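Local coordinates for protein iodotyrosine deiodinase (Thermotoga neapolitana, PDB 6TYK) that removes iodine, bromine or chlorine from halogenated tyrosines, using FMN as cofactor, and works as a homodimer of the nitroreductase family, at residues Tyr123-Leu126 with Ala127-Glu130. Residues are numbered along the deposited sequence; the frame is centred on the assembly and turned at random.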
ATOM      1  N   TYR A 123       3.376   1.913  -5.064  1.00  8.81           N
ATOM      2  CA  TYR A 123       3.792   2.716  -6.212  1.00  8.70           C
ATOM      3  C   TYR A 123       5.312   2.833  -6.231  1.00  9.77           C
ATOM      4  O   TYR A 123       5.956   2.669  -7.263  1.00  9.92           O
ATOM      5  CB  TYR A 123       3.231   4.132  -6.117  1.00  9.44           C
ATOM      6  CG  TYR A 123       1.803   4.352  -6.571  1.00  9.87           C
ATOM      7  CD1 TYR A 123       0.799   3.426  -6.322  1.00 10.83           C
ATOM      8  CD2 TYR A 123       1.460   5.532  -7.218  1.00  9.95           C
ATOM      9  CE1 TYR A 123      -0.503   3.661  -6.726  1.00  9.40           C
ATOM     10  CE2 TYR A 123       0.159   5.785  -7.622  1.00 10.55           C
ATOM     11  CZ  TYR A 123      -0.815   4.843  -7.378  1.00  9.61           C
ATOM     12  OH  TYR A 123      -2.109   5.071  -7.776  1.00 10.29           O
ATOM     13  N   LEU A 124       5.869   3.160  -5.073  1.00  9.81           N
ATOM     14  CA  LEU A 124       7.296   3.424  -4.931  1.00 10.78           C
ATOM     15  C   LEU A 124       8.139   2.238  -5.386  1.00 10.16           C
ATOM     16  O   LEU A 124       9.111   2.395  -6.128  1.00 10.33           O
ATOM     17  CB  LEU A 124       7.595   3.779  -3.473  1.00 10.99           C
ATOM     18  CG  LEU A 124       8.840   4.596  -3.154  1.00 14.90           C
ATOM     19  CD1 LEU A 124       8.710   5.185  -1.753  1.00 18.46           C
ATOM     20  CD2 LEU A 124      10.083   3.745  -3.271  1.00 18.18           C
ATOM     21  N   LEU A 125       7.763   1.044  -4.952  1.00 10.19           N
ATOM     22  CA  LEU A 125       8.531  -0.147  -5.309  1.00 10.31           C
ATOM     23  C   LEU A 125       8.508  -0.418  -6.808  1.00  9.80           C
ATOM     24  O   LEU A 125       9.515  -0.834  -7.382  1.00 11.81           O
ATOM     25  CB  LEU A 125       8.017  -1.372  -4.563  1.00 10.79           C
ATOM     26  CG  LEU A 125       8.114  -1.302  -3.040  1.00 11.95           C
ATOM     27  CD1 LEU A 125       7.660  -2.631  -2.440  1.00 12.51           C
ATOM     28  CD2 LEU A 125       9.528  -0.969  -2.591  1.00 15.28           C
ATOM     29  N   LEU A 126       7.357  -0.211  -7.440  1.00  9.81           N
ATOM     30  CA  LEU A 126       7.283  -0.363  -8.889  1.00 11.26           C
ATOM     31  C   LEU A 126       8.160   0.661  -9.603  1.00 10.38           C
ATOM     32  O   LEU A 126       8.818   0.342 -10.594  1.00 11.48           O
ATOM     33  CB  LEU A 126       5.833  -0.279  -9.366  1.00 10.71           C
ATOM     34  CG  LEU A 126       4.986  -1.474  -8.937  1.00 12.68           C
ATOM     35  CD1 LEU A 126       3.505  -1.202  -9.168  1.00 14.70           C
ATOM     36  CD2 LEU A 126       5.434  -2.723  -9.664  1.00 13.23           C
ATOM     37  N   ALA A 127       8.187   1.891  -9.093  1.00 10.63           N
ATOM     38  CA  ALA A 127       9.019   2.937  -9.685  1.00 10.58           C
ATOM     39  C   ALA A 127      10.504   2.608  -9.564  1.00 10.77           C
ATOM     40  O   ALA A 127      11.278   2.822 -10.501  1.00 12.80           O
ATOM     41  CB  ALA A 127       8.713   4.305  -9.058  1.00 10.35           C
ATOM     42  N   LEU A 128      10.909   2.084  -8.412  1.00 11.52           N
ATOM     43  CA  LEU A 128      12.297   1.704  -8.236  1.00 11.42           C
ATOM     44  C   LEU A 128      12.650   0.622  -9.253  1.00 12.36           C
ATOM     45  O   LEU A 128      13.713   0.658  -9.863  1.00 13.69           O
ATOM     46  CB  LEU A 128      12.554   1.202  -6.817  1.00 12.79           C
ATOM     47  CG  LEU A 128      12.516   2.268  -5.725  1.00 13.32           C
ATOM     48  CD1 LEU A 128      12.695   1.598  -4.385  1.00 14.80           C
ATOM     49  CD2 LEU A 128      13.602   3.320  -5.933  1.00 14.10           C
ATOM     50  N   GLU A 129      11.749  -0.340  -9.443  1.00 11.80           N
ATOM     51  CA  GLU A 129      11.997  -1.399 -10.410  1.00 13.20           C
ATOM     52  C   GLU A 129      12.175  -0.810 -11.809  1.00 13.89           C
ATOM     53  O   GLU A 129      13.062  -1.221 -12.545  1.00 16.09           O
ATOM     54  CB  GLU A 129      10.879  -2.442 -10.390  1.00 14.65           C
ATOM     55  CG  GLU A 129      11.043  -3.527 -11.445  1.00 16.30           C
ATOM     56  CD  GLU A 129      12.094  -4.561 -11.071  1.00 19.90           C
ATOM     57  OE1 GLU A 129      12.551  -4.560  -9.911  1.00 19.34           O
ATOM     58  OE2 GLU A 129      12.461  -5.384 -11.934  1.00 21.91           O
ATOM     59  N   GLU A 130      11.349   0.168 -12.166  1.00 13.32           N
ATOM     60  CA  GLU A 130      11.451   0.794 -13.481  1.00 15.86           C
ATOM     61  C   GLU A 130      12.826   1.435 -13.681  1.00 16.13           C
ATOM     62  O   GLU A 130      13.349   1.468 -14.792  1.00 18.17           O
ATOM     63  CB  GLU A 130      10.343   1.835 -13.673  1.00 18.51           C
ATOM     64  CG  GLU A 130      10.348   2.457 -15.065  1.00 25.04           C
ATOM     65  CD  GLU A 130       9.333   3.570 -15.228  1.00 33.76           C
ATOM     66  OE1 GLU A 130       8.927   4.156 -14.204  1.00 36.00           O
ATOM     67  OE2 GLU A 130       8.943   3.859 -16.385  1.00 38.95           O
TER
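The last two turns of helix 113-130, an alpha-helix of the nitroreductase fold at the dimer interface, bring Leu124 and Leu128 together as an i, i+4 pair on one helical face. The two leucines lie side by side and point the same way, with CD2 of Leu124 3.6 Å from CD1 of Leu128. Their first torsions differ: Leu124 has CG anti to its backbone N (chi1 -157°), which swings CD2 forward along the helix to Leu128, whereas CG of Leu128 stands beside its own N (chi1 -71°) and rests 3.4 Å from Leu124 O. Branched, wholly apolar side chains suit this buried face, where Leu124 and Leu128 both touch Ser30 of helix 24-35 and Leu128 also reaches Val164 of strand 156-165. Replacing Leu128 by an alanine would probably open a gap beside Leu124 CD2 and weaken the packing against Val164. Leu125 borders the same cluster more loosely, its CD2 4.5 Å from Leu128 CD1, and packs on Leu162 and on Pro38 of the second subunit. Its side chain is about 6 Å from bound FMN at the nearest atoms, and Tyr123 packs on Ala37 and the FMN-site residue Pro38 of its own chain. The methyl group of Ala127 touches Ser30 and Val33, a small residue consistent with close helix packing. Leu126 packs on Leu7 of helix 4-10 in its own chain and on Tyr123 of the second subunit. Glu129 lies beside Lys10 and the FMN-binding Arg11, whose positive charges probably favour a carboxylate there. Regular i+4 to i N-H...O=C hydrogen bonds hold the backbone, among them Leu128 N to Leu124 O at 2.9 Å.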